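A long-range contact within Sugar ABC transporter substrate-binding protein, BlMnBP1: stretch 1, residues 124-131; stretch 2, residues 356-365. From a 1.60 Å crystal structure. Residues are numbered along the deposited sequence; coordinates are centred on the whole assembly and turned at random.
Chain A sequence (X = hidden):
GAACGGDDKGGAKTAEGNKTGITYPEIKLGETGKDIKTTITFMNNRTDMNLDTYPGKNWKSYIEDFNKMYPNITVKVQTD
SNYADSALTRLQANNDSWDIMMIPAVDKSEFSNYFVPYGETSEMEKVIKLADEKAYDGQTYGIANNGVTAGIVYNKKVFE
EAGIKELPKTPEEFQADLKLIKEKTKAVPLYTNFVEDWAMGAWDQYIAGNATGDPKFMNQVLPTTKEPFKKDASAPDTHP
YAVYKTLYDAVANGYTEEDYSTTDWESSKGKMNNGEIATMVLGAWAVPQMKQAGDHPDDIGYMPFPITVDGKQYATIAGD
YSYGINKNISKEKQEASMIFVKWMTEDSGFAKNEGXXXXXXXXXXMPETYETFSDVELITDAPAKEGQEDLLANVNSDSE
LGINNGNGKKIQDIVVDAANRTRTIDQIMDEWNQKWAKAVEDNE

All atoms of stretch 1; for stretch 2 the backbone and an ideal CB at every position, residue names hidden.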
# COMPACT_ATOMS: atom_id res chain seq x y z
N MET A 124 12.13 -16.05 -9.69
CA MET A 124 12.16 -14.99 -8.69
C MET A 124 11.54 -15.46 -7.38
O MET A 124 12.02 -15.10 -6.30
CB MET A 124 11.45 -13.75 -9.23
CG MET A 124 12.16 -13.09 -10.42
SD MET A 124 13.79 -12.46 -9.93
CE MET A 124 13.32 -11.17 -8.75
N GLU A 125 10.50 -16.28 -7.45
CA GLU A 125 9.86 -16.70 -6.21
C GLU A 125 10.81 -17.52 -5.34
O GLU A 125 10.49 -17.77 -4.17
CB GLU A 125 8.57 -17.48 -6.51
CG GLU A 125 8.75 -18.89 -6.96
CD GLU A 125 7.43 -19.60 -7.24
OE1 GLU A 125 7.43 -20.85 -7.39
OE2 GLU A 125 6.40 -18.89 -7.32
N LYS A 126 11.94 -17.96 -5.88
CA LYS A 126 12.95 -18.63 -5.07
C LYS A 126 13.77 -17.65 -4.22
O LYS A 126 14.44 -18.08 -3.28
CB LYS A 126 13.90 -19.43 -5.96
CG LYS A 126 13.20 -20.44 -6.87
CD LYS A 126 14.17 -21.34 -7.68
CE LYS A 126 13.36 -22.26 -8.60
NZ LYS A 126 14.12 -23.21 -9.44
N VAL A 127 13.73 -16.35 -4.51
CA VAL A 127 14.64 -15.43 -3.86
C VAL A 127 13.94 -14.19 -3.33
O VAL A 127 14.51 -13.43 -2.54
CB VAL A 127 15.78 -15.03 -4.83
CG1 VAL A 127 16.61 -16.26 -5.16
CG2 VAL A 127 15.22 -14.41 -6.09
N ILE A 128 12.69 -13.97 -3.73
CA ILE A 128 11.89 -12.92 -3.12
C ILE A 128 10.47 -13.40 -2.86
O ILE A 128 9.96 -14.30 -3.53
CB ILE A 128 11.84 -11.63 -3.97
CG1 ILE A 128 11.12 -11.90 -5.28
CG2 ILE A 128 13.24 -11.07 -4.22
CD1 ILE A 128 10.96 -10.62 -6.12
N LYS A 129 9.84 -12.75 -1.89
CA LYS A 129 8.40 -12.82 -1.67
C LYS A 129 7.64 -11.95 -2.67
O LYS A 129 8.17 -10.99 -3.24
CB LYS A 129 8.07 -12.37 -0.25
CG LYS A 129 8.80 -13.14 0.81
CD LYS A 129 8.54 -12.62 2.22
CE LYS A 129 9.61 -13.17 3.16
NZ LYS A 129 9.54 -12.63 4.55
N LEU A 130 6.39 -12.32 -2.92
CA LEU A 130 5.48 -11.52 -3.72
C LEU A 130 5.99 -11.36 -5.15
O LEU A 130 5.80 -10.32 -5.77
CB LEU A 130 5.25 -10.16 -3.07
CG LEU A 130 4.75 -10.29 -1.63
CD1 LEU A 130 4.78 -8.94 -0.93
CD2 LEU A 130 3.33 -10.85 -1.60
N ALA A 131 6.63 -12.40 -5.67
CA ALA A 131 7.24 -12.31 -6.98
C ALA A 131 6.22 -12.16 -8.09
O ALA A 131 6.57 -11.62 -9.14
CB ALA A 131 8.11 -13.55 -7.26
N UNK A 356 8.23 -3.05 8.27
CA UNK A 356 7.60 -3.94 7.33
C UNK A 356 8.26 -5.31 7.26
O UNK A 356 9.30 -5.58 7.87
CB UNK A 356 7.60 -3.30 5.94
N UNK A 357 7.66 -6.15 6.44
CA UNK A 357 8.07 -7.56 6.32
C UNK A 357 9.14 -7.64 5.25
O UNK A 357 8.92 -7.18 4.11
CB UNK A 357 6.89 -8.47 5.98
N UNK A 358 10.32 -8.20 5.55
CA UNK A 358 11.37 -8.30 4.53
C UNK A 358 10.93 -9.15 3.35
O UNK A 358 10.12 -10.07 3.48
CB UNK A 358 12.65 -8.88 5.14
N UNK A 359 11.48 -8.80 2.19
CA UNK A 359 11.09 -9.41 0.93
C UNK A 359 12.05 -10.51 0.48
O UNK A 359 11.65 -11.37 -0.31
CB UNK A 359 11.00 -8.33 -0.15
N UNK A 360 13.29 -10.51 0.97
CA UNK A 360 14.16 -11.64 0.68
C UNK A 360 13.45 -12.93 1.08
O UNK A 360 12.91 -13.04 2.18
CB UNK A 360 15.50 -11.50 1.41
N UNK A 361 13.43 -13.90 0.16
CA UNK A 361 12.55 -15.05 0.29
C UNK A 361 12.78 -15.78 1.60
O UNK A 361 11.83 -16.27 2.22
CB UNK A 361 12.75 -16.01 -0.89
N UNK A 362 14.03 -15.86 2.06
CA UNK A 362 14.39 -16.74 3.16
C UNK A 362 14.42 -16.05 4.51
O UNK A 362 14.98 -16.61 5.45
CB UNK A 362 15.76 -17.37 2.89
N UNK A 363 13.89 -14.84 4.61
CA UNK A 363 13.86 -14.07 5.85
C UNK A 363 12.44 -14.14 6.37
O UNK A 363 11.53 -13.55 5.78
CB UNK A 363 14.31 -12.62 5.64
N UNK A 364 12.22 -14.87 7.46
CA UNK A 364 10.87 -14.92 8.01
C UNK A 364 10.75 -14.07 9.27
O UNK A 364 9.86 -14.30 10.08
CB UNK A 364 10.48 -16.37 8.31
N UNK A 365 11.62 -13.08 9.45
CA UNK A 365 11.44 -12.13 10.54
C UNK A 365 10.25 -11.19 10.27
O UNK A 365 9.89 -10.90 9.12
CB UNK A 365 12.72 -11.32 10.74

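At position 356 no atom of stretch 1 lies within 5.5 Å of the ideal CB, and phi/psi of -123/178° is open to most residues, so the contact sets no preference. The deposited residue is Gly-356.

Position 357 directs its CA-to-CB bond toward stretch 1, with the ideal CB 5.1 Å from Lys-129 NZ. The extended backbone (phi -89°, psi 126°) would accept a branched apolar chain, but the nearest group is the amine, so polar or acidic chains are equally possible. It is Ile-357, whose CG2 comes within 3.7 Å of Lys-129 NZ.

At 358 the bond points sideways. A phi of -62° permits proline, but many residues would fit, because the backbone makes the main contact: Lys-129 NZ donates to the O of 358 at 2.8 Å. The residue is Pro-358.

Position 359 is read first from its backbone. Its O accepts from Lys-129 N (2.8 Å, 167°) and receives a CA-H...O contact from Ile-128 CA at 3.2 Å. The ideal CB lies 5.1 Å from Ile-128 CB, so Val could meet Ile-128; Leu-130 CD1 is about 6.3 Å from that ideal CB, so a longer apolar chain such as Ile, Leu or Met could also reach it. Ile-359 spans both neighbours: CG2 is 3.9 Å from Ile-128 CB, and CD1 is 4.1 Å from Leu-130 CD1.

At 360 the bond points away, which favours no particular chain; a long polar one is reasonable. The residue is Lys-360. Its backbone is bridged with Ile-128, and it opens a type I turn ending at 363.

Position 361 is the tightest. The ideal CB sits 3.3 Å from Val-127 C and 3.6 Å from Lys-126 O, against the backbone of stretch 1, so a small residue is the natural expectation. Ala-361 places its methyl there, while its N donates to Val-127 O (2.9 Å, 156°).

Position 362 points away, with nothing within 5.5 Å of its ideal CB; polar residues suit this turn position. It is Asp-362; Lys-360 NZ and Asp-362 OD2 form a long salt bridge, 3.9 Å.

At 363 the backbone O accepts from Lys-129 NZ at a short 2.5 Å. CA-to-CB points sideways, and the ideal CB is 4.9 Å from Lys-129 NZ, so polar or acidic chains would suit, others being possible. Asp-363 OD1 accepts from the N of 365 at 2.9 Å (158°).

Position 364 also points sideways, its ideal CB 5.4 Å from Lys-129 NZ, where an acidic or neutral polar chain would be plausible. The end of Glu-364 comes nearer: Glu-364 OE1 lies 4.4 Å from Lys-129 NZ, beyond a salt bridge.

Position 365 is out of range and unconstrained by stretch 1; Ser-365 adds a weak OG bond to Asp-363 OD1 (3.1 Å).

Stretch 2 (356-365) GIPIKADDES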
# COMPACT_ATOMS: atom_id res chain seq x y z
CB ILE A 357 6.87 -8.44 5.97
CG1 ILE A 357 5.91 -8.47 7.16
CG2 ILE A 357 7.32 -9.83 5.55
CD1 ILE A 357 4.49 -8.69 6.70
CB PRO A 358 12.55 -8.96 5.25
CG PRO A 358 12.17 -9.15 6.66
CD PRO A 358 10.71 -8.82 6.83
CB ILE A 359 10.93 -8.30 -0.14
CG1 ILE A 359 9.84 -7.35 0.34
CG2 ILE A 359 10.62 -8.88 -1.49
CD1 ILE A 359 8.49 -7.94 0.38
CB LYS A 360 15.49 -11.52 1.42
CG LYS A 360 16.46 -12.62 1.03
CD LYS A 360 17.80 -12.52 1.75
CE LYS A 360 18.79 -13.43 1.07
NZ LYS A 360 20.15 -13.28 1.63
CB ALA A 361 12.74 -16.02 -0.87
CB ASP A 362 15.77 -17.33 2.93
CG ASP A 362 16.85 -16.26 2.93
OD1 ASP A 362 17.05 -15.55 3.96
OD2 ASP A 362 17.48 -16.09 1.88
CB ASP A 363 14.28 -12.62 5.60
CG ASP A 363 14.53 -11.83 6.89
OD1 ASP A 363 13.97 -12.14 7.97
OD2 ASP A 363 15.28 -10.83 6.79
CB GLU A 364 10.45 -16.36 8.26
CG GLU A 364 10.68 -17.33 7.05
CD GLU A 364 9.70 -17.18 5.86
OE1 GLU A 364 8.57 -16.64 6.00
OE2 GLU A 364 10.05 -17.66 4.75
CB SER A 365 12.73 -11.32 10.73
OG SER A 365 12.68 -10.13 9.96
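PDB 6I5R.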